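Local coordinates for protein pilus tip adhesin Cpa (Streptococcus pyogenes, PDB 4C0Z) that sits at the pilus tip and binds host-cell surface targets covalently through reactive thioester bonds, so mediating streptococcal adhesion, at residues P8-D16 with S66-Y74. Residues are numbered along the deposited sequence; the frame is centred on the assembly and turned at random.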
ATOM      1  N   PRO I   8     -17.614   7.014  17.803  1.00 54.30           N
ATOM      2  CA  PRO I   8     -16.529   7.624  18.598  1.00 52.08           C
ATOM      3  C   PRO I   8     -16.636   9.150  18.709  1.00 57.05           C
ATOM      4  O   PRO I   8     -17.124   9.814  17.790  1.00 56.72           O
ATOM      5  CB  PRO I   8     -15.248   7.220  17.840  1.00 50.79           C
ATOM      6  CG  PRO I   8     -15.644   6.190  16.862  1.00 54.17           C
ATOM      7  CD  PRO I   8     -17.088   6.383  16.571  1.00 52.81           C
ATOM      8  N   ASN I   9     -16.203   9.694  19.851  1.00 54.15           N
ATOM      9  CA  ASN I   9     -16.192  11.137  20.116  1.00 54.19           C
ATOM     10  C   ASN I   9     -14.790  11.529  20.580  1.00 53.90           C
ATOM     11  O   ASN I   9     -14.472  11.457  21.771  1.00 53.67           O
ATOM     12  CB  ASN I   9     -17.272  11.544  21.133  1.00 58.52           C
ATOM     13  CG  ASN I   9     -17.478  13.043  21.255  1.00 92.95           C
ATOM     14  OD1 ASN I   9     -16.649  13.866  20.833  1.00 88.09           O
ATOM     15  ND2 ASN I   9     -18.593  13.432  21.855  1.00 88.21           N
ATOM     16  N   LYS I  10     -13.937  11.882  19.615  1.00 47.07           N
ATOM     17  CA  LYS I  10     -12.557  12.263  19.888  1.00 45.26           C
ATOM     18  C   LYS I  10     -12.286  13.669  19.380  1.00 48.43           C
ATOM     19  O   LYS I  10     -12.565  13.969  18.228  1.00 50.34           O
ATOM     20  CB  LYS I  10     -11.549  11.215  19.365  1.00 45.19           C
ATOM     21  CG  LYS I  10     -11.638   9.902  20.144  1.00 52.50           C
ATOM     22  CD  LYS I  10     -10.709   8.815  19.634  1.00 53.30           C
ATOM     23  CE  LYS I  10     -11.189   7.464  20.134  1.00 65.11           C
ATOM     24  NZ  LYS I  10     -10.314   6.317  19.712  1.00 60.31           N
ATOM     25  N   GLN I  11     -11.834  14.551  20.279  1.00 42.05           N
ATOM     26  CA  GLN I  11     -11.509  15.946  19.978  1.00 41.33           C
ATOM     27  C   GLN I  11     -10.039  16.051  19.530  1.00 43.48           C
ATOM     28  O   GLN I  11      -9.157  15.503  20.198  1.00 42.42           O
ATOM     29  CB  GLN I  11     -11.761  16.809  21.222  1.00 43.33           C
ATOM     30  CG  GLN I  11     -11.647  18.309  20.952  1.00 43.21           C
ATOM     31  CD  GLN I  11     -11.902  19.199  22.162  1.00 50.12           C
ATOM     32  OE1 GLN I  11     -11.936  20.431  22.074  1.00 49.68           O
ATOM     33  NE2 GLN I  11     -12.090  18.631  23.331  1.00 41.31           N
ATOM     34  N   SER I  12      -9.784  16.753  18.426  1.00 39.79           N
ATOM     35  CA  SER I  12      -8.427  16.919  17.891  1.00 38.51           C
ATOM     36  C   SER I  12      -7.525  17.772  18.786  1.00 43.50           C
ATOM     37  O   SER I  12      -7.977  18.666  19.457  1.00 41.59           O
ATOM     38  CB  SER I  12      -8.458  17.498  16.478  1.00 37.90           C
ATOM     39  OG  SER I  12      -7.145  17.602  15.961  1.00 38.68           O
ATOM     40  N   SER I  13      -6.229  17.428  18.783  1.00 42.97           N
ATOM     41  CA  SER I  13      -5.159  18.128  19.498  1.00 44.20           C
ATOM     42  C   SER I  13      -4.328  18.883  18.447  1.00 47.62           C
ATOM     43  O   SER I  13      -3.371  19.567  18.797  1.00 49.75           O
ATOM     44  CB  SER I  13      -4.295  17.122  20.265  1.00 46.92           C
ATOM     45  OG  SER I  13      -3.851  16.061  19.432  1.00 51.78           O
ATOM     46  N   VAL I  14      -4.696  18.756  17.158  1.00 41.97           N
ATOM     47  CA  VAL I  14      -3.994  19.417  16.056  1.00 40.94           C
ATOM     48  C   VAL I  14      -4.801  20.594  15.453  1.00 45.87           C
ATOM     49  O   VAL I  14      -5.893  20.395  14.908  1.00 42.85           O
ATOM     50  CB  VAL I  14      -3.547  18.405  14.964  1.00 42.21           C
ATOM     51  CG1 VAL I  14      -2.740  19.104  13.875  1.00 42.35           C
ATOM     52  CG2 VAL I  14      -2.731  17.257  15.559  1.00 40.42           C
ATOM     53  N   GLN I  15      -4.221  21.810  15.508  1.00 47.41           N
ATOM     54  CA  GLN I  15      -4.772  23.016  14.904  1.00 49.68           C
ATOM     55  C   GLN I  15      -4.958  22.820  13.386  1.00 52.46           C
ATOM     56  O   GLN I  15      -4.042  22.347  12.717  1.00 50.27           O
ATOM     57  CB  GLN I  15      -3.853  24.212  15.197  1.00 53.84           C
ATOM     58  CG  GLN I  15      -4.337  25.576  14.674  1.00 70.10           C
ATOM     59  CD  GLN I  15      -5.648  26.052  15.261  1.00 86.84           C
ATOM     60  OE1 GLN I  15      -6.495  26.592  14.546  1.00 87.00           O
ATOM     61  NE2 GLN I  15      -5.857  25.861  16.561  1.00 72.78           N
ATOM     62  N   ASP I  16      -6.168  23.165  12.867  1.00 50.60           N
ATOM     63  CA  ASP I  16      -6.607  23.041  11.458  1.00 49.68           C
ATOM     64  C   ASP I  16      -6.920  21.600  11.006  1.00 45.55           C
ATOM     65  O   ASP I  16      -7.286  21.405   9.854  1.00 43.74           O
ATOM     66  CB  ASP I  16      -5.633  23.715  10.457  1.00 52.86           C
ATOM     67  CG  ASP I  16      -5.363  25.192  10.683  1.00 76.47           C
ATOM     68  OD1 ASP I  16      -6.249  25.886  11.238  1.00 81.09           O
ATOM     69  OD2 ASP I  16      -4.296  25.667  10.249  1.00 85.33           O
ATOM     70  N   SER I  66     -10.388   2.062  15.544  1.00 32.68           N
ATOM     71  CA  SER I  66     -11.071   2.924  16.514  1.00 34.13           C
ATOM     72  C   SER I  66     -10.725   2.646  17.971  1.00 37.80           C
ATOM     73  O   SER I  66     -10.786   3.570  18.774  1.00 39.52           O
ATOM     74  CB  SER I  66     -12.586   2.901  16.313  1.00 38.60           C
ATOM     75  OG  SER I  66     -13.053   1.567  16.246  1.00 50.93           O
ATOM     76  N   ASP I  67     -10.330   1.410  18.314  1.00 33.29           N
ATOM     77  CA  ASP I  67      -9.980   1.081  19.706  1.00 34.04           C
ATOM     78  C   ASP I  67      -8.470   1.242  20.017  1.00 37.19           C
ATOM     79  O   ASP I  67      -7.997   0.785  21.058  1.00 36.87           O
ATOM     80  CB  ASP I  67     -10.494  -0.322  20.069  1.00 35.45           C
ATOM     81  CG  ASP I  67      -9.690  -1.475  19.486  1.00 45.02           C
ATOM     82  OD1 ASP I  67      -9.094  -1.306  18.377  1.00 45.76           O
ATOM     83  OD2 ASP I  67      -9.698  -2.564  20.096  1.00 51.82           O
ATOM     84  N   SER I  68      -7.716   1.855  19.097  1.00 34.34           N
ATOM     85  CA  SER I  68      -6.282   2.109  19.297  1.00 32.76           C
ATOM     86  C   SER I  68      -6.140   3.346  20.180  1.00 32.90           C
ATOM     87  O   SER I  68      -7.015   4.201  20.170  1.00 31.95           O
ATOM     88  CB  SER I  68      -5.583   2.334  17.951  1.00 35.55           C
ATOM     89  OG  SER I  68      -4.234   2.750  18.094  1.00 41.81           O
ATOM     90  N   VAL I  69      -5.043   3.441  20.945  1.00 28.43           N
ATOM     91  CA  VAL I  69      -4.724   4.619  21.766  1.00 27.56           C
ATOM     92  C   VAL I  69      -4.265   5.766  20.820  1.00 33.32           C
ATOM     93  O   VAL I  69      -4.302   6.914  21.210  1.00 35.20           O
ATOM     94  CB  VAL I  69      -3.662   4.324  22.862  1.00 29.57           C
ATOM     95  CG1 VAL I  69      -4.208   3.373  23.924  1.00 29.15           C
ATOM     96  CG2 VAL I  69      -2.358   3.765  22.256  1.00 28.19           C
ATOM     97  N   ARG I  70      -3.851   5.426  19.587  1.00 31.28           N
ATOM     98  CA  ARG I  70      -3.431   6.375  18.547  1.00 31.90           C
ATOM     99  C   ARG I  70      -4.625   6.820  17.735  1.00 35.95           C
ATOM    100  O   ARG I  70      -5.473   6.014  17.368  1.00 37.24           O
ATOM    101  CB  ARG I  70      -2.378   5.759  17.609  1.00 31.81           C
ATOM    102  CG  ARG I  70      -1.096   5.265  18.322  1.00 47.87           C
ATOM    103  CD  ARG I  70      -0.034   4.815  17.327  1.00 58.93           C
ATOM    104  NE  ARG I  70       0.610   5.966  16.670  1.00 71.68           N
ATOM    105  CZ  ARG I  70       1.267   5.919  15.512  1.00 80.28           C
ATOM    106  NH1 ARG I  70       1.386   4.770  14.852  1.00 70.33           N
ATOM    107  NH2 ARG I  70       1.805   7.020  15.003  1.00 56.73           N
ATOM    108  N   SER I  71      -4.672   8.103  17.435  1.00 32.56           N
ATOM    109  CA  SER I  71      -5.714   8.743  16.637  1.00 31.73           C
ATOM    110  C   SER I  71      -5.085   9.556  15.520  1.00 34.43           C
ATOM    111  O   SER I  71      -4.038  10.200  15.722  1.00 32.13           O
ATOM    112  CB  SER I  71      -6.569   9.653  17.507  1.00 35.08           C
ATOM    113  OG  SER I  71      -7.343   8.905  18.430  1.00 46.27           O
ATOM    114  N   GLN I  72      -5.707   9.514  14.321  1.00 30.95           N
ATOM    115  CA  GLN I  72      -5.225  10.317  13.201  1.00 29.69           C
ATOM    116  C   GLN I  72      -6.183  11.431  12.928  1.00 33.85           C
ATOM    117  O   GLN I  72      -7.411  11.228  12.931  1.00 34.13           O
ATOM    118  CB  GLN I  72      -4.926   9.506  11.945  1.00 29.82           C
ATOM    119  CG  GLN I  72      -3.628   8.735  12.043  1.00 35.16           C
ATOM    120  CD  GLN I  72      -3.860   7.446  12.779  1.00 41.38           C
ATOM    121  OE1 GLN I  72      -4.828   6.714  12.503  1.00 34.04           O
ATOM    122  NE2 GLN I  72      -3.066   7.203  13.811  1.00 24.90           N
ATOM    123  N   TRP I  73      -5.616  12.635  12.726  1.00 31.34           N
ATOM    124  CA  TRP I  73      -6.382  13.869  12.517  1.00 31.85           C
ATOM    125  C   TRP I  73      -6.305  14.349  11.110  1.00 34.60           C
ATOM    126  O   TRP I  73      -5.261  14.228  10.466  1.00 32.10           O
ATOM    127  CB  TRP I  73      -5.985  14.938  13.526  1.00 32.07           C
ATOM    128  CG  TRP I  73      -5.997  14.417  14.935  1.00 33.66           C
ATOM    129  CD1 TRP I  73      -4.913  14.037  15.675  1.00 35.89           C
ATOM    130  CD2 TRP I  73      -7.153  14.040  15.698  1.00 34.57           C
ATOM    131  NE1 TRP I  73      -5.319  13.527  16.883  1.00 35.60           N
ATOM    132  CE2 TRP I  73      -6.693  13.512  16.923  1.00 37.81           C
ATOM    133  CE3 TRP I  73      -8.543  14.109  15.469  1.00 37.11           C
ATOM    134  CZ2 TRP I  73      -7.572  13.096  17.934  1.00 37.22           C
ATOM    135  CZ3 TRP I  73      -9.405  13.695  16.471  1.00 39.08           C
ATOM    136  CH2 TRP I  73      -8.918  13.180  17.679  1.00 39.12           C
ATOM    137  N   TYR I  74      -7.453  14.855  10.604  1.00 32.79           N
ATOM    138  CA  TYR I  74      -7.626  15.252   9.205  1.00 33.34           C
ATOM    139  C   TYR I  74      -8.211  16.644   9.009  1.00 39.48           C
ATOM    140  O   TYR I  74      -9.010  17.101   9.830  1.00 40.31           O
ATOM    141  CB  TYR I  74      -8.507  14.218   8.467  1.00 34.47           C
ATOM    142  CG  TYR I  74      -7.849  12.861   8.327  1.00 34.40           C
ATOM    143  CD1 TYR I  74      -7.886  11.930   9.368  1.00 36.20           C
ATOM    144  CD2 TYR I  74      -7.195  12.501   7.155  1.00 33.93           C
ATOM    145  CE1 TYR I  74      -7.226  10.701   9.264  1.00 35.87           C
ATOM    146  CE2 TYR I  74      -6.553  11.269   7.034  1.00 32.03           C
ATOM    147  CZ  TYR I  74      -6.568  10.374   8.088  1.00 35.90           C
ATOM    148  OH  TYR I  74      -5.933   9.159   7.963  1.00 32.98           O
TER
HETATM  149  O   HOH W   1      -8.036   5.674  18.159  1.00 36.96           O
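Trp73 spreads its indole beneath the backbone of Ser12, whose CA stands 3.5 Å from the centroid of the six-membered ring and only 6° off its normal, a CH-pi contact over the face. Ser12 CB continues the cover, lying 3.5 Å from Trp73 CE3. With OG anti to the backbone N (chi1 -178°), the Ser12 hydroxyl can accept the N-H of Val14 in an ST turn; it also bonds the carbonyl of Tyr17, and this pair of bonds fixes its rotation above the indole. At the closing residue of this turn, Val14 CG2 meets Trp73 CD1 at 3.9 Å, while at the far end of the ring the carbonyl oxygen of Lys10 approaches CZ3 at the edge, near the ring plane.

Lys10 supplies the polar half of the contact. Its chain, extended beyond CG, passes Ser71, with CD 3.6 Å from Ser71 OG, and delivers NZ to the carbonyl oxygen of Ser66 at 2.9 Å. The C=O...N angle is 155°, the donor tilted somewhat out of the carbonyl plane. NZ also donates to a water, 2.8 Å away, that lies close to the carbonyl oxygens of Ser68 and Arg70, and it has a further bond to Tyr20 OH. In a second ST turn Ser68 OG accepts from Arg70 N.

The contact illustrates how one aromatic face and one lysine bonded to a loop carbonyl can hold an irregular segment, 8-16, alongside loop 66-71 and the start of strand 72-78, part of the antiparallel beta barrel of this N-terminal thioester domain.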